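Local coordinates for scyllo-inositol 2-dehydrogenase (NADP(+)) IolW (PDB 3GDO), which catalyses the reversible NADPH-dependent reduction of scyllo-inosose to scyllo-inositol and cannot use NADH in place of NADPH, at the interface of chains A and B. Numbering follows the deposited sequence. Chains: chain A/B, Uncharacterized oxidoreductase yvaA.

Contact 1: the interface of chains A and B. Residues chain A 156, 231, 233; chain B 243-246, 285.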
loop_
_atom_site.group_PDB
_atom_site.type_symbol
_atom_site.label_atom_id
_atom_site.label_comp_id
_atom_site.label_asym_id
_atom_site.label_seq_id
_atom_site.Cartn_x
_atom_site.Cartn_y
_atom_site.Cartn_z
ATOM N N TYR A 156 -5.406 14.544 -6.376
ATOM C CA TYR A 156 -4.424 15.260 -7.166
ATOM C C TYR A 156 -4.648 16.751 -6.940
ATOM O O TYR A 156 -5.477 17.353 -7.612
ATOM C CB TYR A 156 -4.561 14.909 -8.642
ATOM C CG TYR A 156 -3.441 15.513 -9.450
ATOM C CD1 TYR A 156 -2.106 15.148 -9.198
ATOM C CD2 TYR A 156 -3.696 16.496 -10.433
ATOM C CE1 TYR A 156 -1.071 15.705 -9.900
ATOM C CE2 TYR A 156 -2.633 17.078 -11.166
ATOM C CZ TYR A 156 -1.325 16.664 -10.904
ATOM O OH TYR A 156 -0.243 17.198 -11.604
ATOM N N ILE A 231 -0.418 14.306 -4.282
ATOM C CA ILE A 231 0.112 14.393 -5.649
ATOM C C ILE A 231 -0.033 13.068 -6.359
ATOM O O ILE A 231 0.960 12.428 -6.722
ATOM C CB ILE A 231 1.581 14.855 -5.710
ATOM C CG1 ILE A 231 1.826 15.978 -4.703
ATOM C CG2 ILE A 231 1.954 15.234 -7.167
ATOM C CD1 ILE A 231 3.285 16.156 -4.334
ATOM N N PRO A 233 -1.979 11.480 -9.517
ATOM C CA PRO A 233 -2.811 11.561 -10.748
ATOM C C PRO A 233 -3.833 10.428 -10.965
ATOM O O PRO A 233 -4.981 10.706 -11.356
ATOM C CB PRO A 233 -1.756 11.583 -11.884
ATOM C CG PRO A 233 -0.558 12.171 -11.252
ATOM C CD PRO A 233 -0.554 11.730 -9.808
ATOM N N GLY B 243 4.065 10.534 -9.863
ATOM C CA GLY B 243 4.978 11.685 -10.039
ATOM C C GLY B 243 4.246 13.022 -10.151
ATOM O O GLY B 243 3.024 13.080 -9.949
ATOM N N LYS B 244 4.950 14.100 -10.510
ATOM C CA LYS B 244 4.274 15.428 -10.541
ATOM C C LYS B 244 3.035 15.516 -11.433
ATOM O O LYS B 244 2.086 16.203 -11.074
ATOM C CB LYS B 244 5.239 16.620 -10.769
ATOM C CG LYS B 244 5.966 16.705 -12.118
ATOM C CD LYS B 244 6.214 18.187 -12.457
ATOM C CE LYS B 244 7.466 18.462 -13.314
ATOM N NZ LYS B 244 7.578 17.572 -14.502
ATOM N N ASP B 245 3.010 14.738 -12.517
ATOM C CA ASP B 245 2.092 14.901 -13.663
ATOM C C ASP B 245 1.403 13.634 -14.080
ATOM O O ASP B 245 0.451 13.656 -14.871
ATOM C CB ASP B 245 2.931 15.278 -14.897
ATOM C CG ASP B 245 3.060 16.754 -15.065
ATOM O OD1 ASP B 245 3.500 17.197 -16.156
ATOM O OD2 ASP B 245 2.688 17.476 -14.098
ATOM N N SER B 246 1.957 12.512 -13.634
ATOM C CA SER B 246 1.552 11.211 -14.120
ATOM C C SER B 246 1.666 10.128 -13.047
ATOM O O SER B 246 2.376 10.296 -12.046
ATOM C CB SER B 246 2.400 10.844 -15.335
ATOM O OG SER B 246 3.768 11.006 -15.019
ATOM N N ILE B 285 -1.693 14.134 -16.547
ATOM C CA ILE B 285 -2.486 15.345 -16.401
ATOM C C ILE B 285 -1.710 16.611 -16.774
ATOM O O ILE B 285 -0.756 16.995 -16.086
ATOM C CB ILE B 285 -3.118 15.519 -14.972
ATOM C CG1 ILE B 285 -3.694 14.184 -14.460
ATOM C CG2 ILE B 285 -4.186 16.642 -14.995
ATOM C CD1 ILE B 285 -4.770 14.266 -13.364
#
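A:Tyr156 reaches across the subunit boundary to B:Lys244 and makes a polar link across this patch. Its phenol OH donates a hydrogen bond of 2.6 Å to the main-chain O of B:Lys244. The donor lies in the carbonyl plane, at a C=O...OH angle of 149°, and the accepting oxygen in turn lies at the edge of the phenol, in the plane of the ring. The two flat groups thus meet rim to rim through the hydroxyl, which tethers the end of the ring; its rotation is more likely set by the packing of B:Ile285 on its face. Because the acceptor is a backbone atom, this link does not depend on the lysine side chain.

Apolar contacts flank the tyrosine on one face. B:Ile285 lies against this face of the phenol near its rim, with CD1 above CD2 of A:Tyr156 at 3.8 Å, and the two side chains run past each other in opposite senses. The tyrosine ring is carried out to this place by a chi1 of -173°, which sets CG opposite the backbone N. CG1 of B:Ile285 also comes within 4.1 Å of CB of A:Pro233, so the isoleucine touches both the aromatic ring and the proline.

A:Pro233 and A:Ile231 pack on main chain of the other subunit. The proline presses its CG against the turn entering strand 246-250, 3.7 Å from CA of B:Ser246. Farther along, the CG2 methyl branch of A:Ile231 rests 4.1 Å from CA of B:Lys244 and also approaches the carbonyl O of B:Gly243.

Together the tyrosine anchor and the neighbouring apolar contacts fasten the turn after strand 239-243 to the partner, in keeping with a dimer like that of the deposited assembly.

Contact 2: the interface of chains A and B. Residues chain A 242-243, 246-247, 283; chain B 231-234.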
loop_
_atom_site.group_PDB
_atom_site.type_symbol
_atom_site.label_atom_id
_atom_site.label_comp_id
_atom_site.label_asym_id
_atom_site.label_seq_id
_atom_site.Cartn_x
_atom_site.Cartn_y
_atom_site.Cartn_z
ATOM N N HIS A 242 -7.718 -8.759 2.184
ATOM C CA HIS A 242 -7.383 -10.178 2.020
ATOM C C HIS A 242 -7.688 -10.951 3.276
ATOM O O HIS A 242 -7.336 -10.531 4.403
ATOM C CB HIS A 242 -5.921 -10.372 1.665
ATOM C CG HIS A 242 -5.453 -9.466 0.578
ATOM N ND1 HIS A 242 -5.947 -9.532 -0.708
ATOM C CD2 HIS A 242 -4.513 -8.488 0.576
ATOM C CE1 HIS A 242 -5.363 -8.609 -1.448
ATOM N NE2 HIS A 242 -4.485 -7.962 -0.694
ATOM N N GLY A 243 -8.333 -12.092 3.068
ATOM C CA GLY A 243 -8.682 -12.976 4.152
ATOM C C GLY A 243 -8.189 -14.385 3.860
ATOM O O GLY A 243 -7.432 -14.592 2.907
ATOM N N SER A 246 -10.292 -15.451 0.478
ATOM C CA SER A 246 -10.825 -14.481 -0.457
ATOM C C SER A 246 -10.201 -13.100 -0.306
ATOM O O SER A 246 -9.715 -12.714 0.800
ATOM C CB SER A 246 -12.364 -14.409 -0.265
ATOM O OG SER A 246 -12.647 -14.111 1.092
ATOM N N SER A 247 -10.236 -12.358 -1.406
ATOM C CA SER A 247 -9.771 -10.974 -1.502
ATOM C C SER A 247 -10.871 -10.143 -2.139
ATOM O O SER A 247 -11.519 -10.621 -3.076
ATOM C CB SER A 247 -8.559 -10.914 -2.449
ATOM O OG SER A 247 -7.421 -11.482 -1.810
ATOM N N THR A 283 -12.448 -12.277 -5.183
ATOM C CA THR A 283 -11.759 -13.494 -5.596
ATOM C C THR A 283 -11.811 -14.514 -4.472
ATOM O O THR A 283 -11.391 -14.232 -3.335
ATOM C CB THR A 283 -10.318 -13.203 -6.036
ATOM O OG1 THR A 283 -10.356 -12.321 -7.156
ATOM C CG2 THR A 283 -9.618 -14.482 -6.491
ATOM N N ILE B 231 -0.840 -14.689 2.325
ATOM C CA ILE B 231 -2.242 -15.125 2.402
ATOM C C ILE B 231 -3.027 -14.120 1.613
ATOM O O ILE B 231 -3.820 -13.386 2.159
ATOM C CB ILE B 231 -2.797 -15.186 3.869
ATOM C CG1 ILE B 231 -1.703 -15.693 4.837
ATOM C CG2 ILE B 231 -4.064 -16.085 3.928
ATOM C CD1 ILE B 231 -2.084 -15.689 6.300
ATOM N N VAL B 232 -2.779 -14.090 0.307
ATOM C CA VAL B 232 -3.321 -13.058 -0.532
ATOM C C VAL B 232 -3.973 -13.709 -1.747
ATOM O O VAL B 232 -3.299 -13.963 -2.740
ATOM C CB VAL B 232 -2.244 -11.997 -0.997
ATOM C CG1 VAL B 232 -2.880 -10.981 -1.974
ATOM C CG2 VAL B 232 -1.646 -11.241 0.150
ATOM N N PRO B 233 -5.296 -13.986 -1.661
ATOM C CA PRO B 233 -5.955 -14.689 -2.786
ATOM C C PRO B 233 -5.831 -13.915 -4.096
ATOM O O PRO B 233 -5.582 -14.499 -5.123
ATOM C CB PRO B 233 -7.423 -14.781 -2.314
ATOM C CG PRO B 233 -7.271 -15.047 -0.859
ATOM C CD PRO B 233 -6.130 -14.034 -0.441
ATOM N N ALA B 234 -6.000 -12.603 -4.079
ATOM C CA ALA B 234 -5.812 -11.861 -5.335
ATOM C C ALA B 234 -4.973 -10.646 -5.097
ATOM O O ALA B 234 -5.142 -9.974 -4.071
ATOM C CB ALA B 234 -7.138 -11.478 -5.967
#
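The hydroxyl OG of A:Ser247 is gripped by two nitrogens, one from each chain. The backbone N of B:Ala234 donates to it over 2.9 Å, with a fairly straight angle of 157° at the hydrogen. From its own chain, ND1 of the A:His242 imidazole bonds to OG at 2.7 Å, in a direction the structure alone does not settle. A chi1 of -73° places this OG beside the serine backbone N and opposite the carbonyl carbon, where the histidine and the incoming loop can both meet it. The histidine thus acts as a supporting partner that probably steadies the acceptor of the intersubunit bond, while the serine should help set the turn of the imidazole, whose edge also meets CB of A:Ser247 in the plane of the ring.

The same ring offers a face to the other subunit. CG1 of B:Val232 sits over its centre, 3.5 Å from the centroid, as a CH-pi contact, the valine coming in at a slant to the histidine side chain. With chi1 at 176°, CG1 is the branch opposite the valine backbone N; CG2 reaches only the rim, near CD2 of A:His242.

Beyond the polar core, CB of B:Ala234 packs against two strands at once, 3.6 Å from CB of A:Thr283 and 3.8 Å from CB of A:Ser247. B:Pro233 adds its CB alongside the serine, 4.0 Å from CB of A:Ser247.

In the fold, A:His242 ends strand 239-242, A:Ser247 belongs to strand 246-250 and A:Thr283 to strand 280-286. These strands of the C-terminal alpha/beta region present their side chains to the loop of chain B that carries residues 231 to 234.

The C-alpha centres of contact 1 and contact 2 lie about 30 Å apart, yet both draw on the same parts of the protein with the chains exchanged. In contact 1 chain A supplies the 231-233 segment and chain B the turn at 243-246; in contact 2 the roles are reversed. Positions 231, 233, 243 and 246 occur in both, and strand 280-286 contributes Ile285 to one and Thr283 to the other. By two-fold symmetry, each junction should combine the tyrosine anchor with the histidine-serine pair, giving a self-complementary interface consistent with a dimer built through the C-terminal regions.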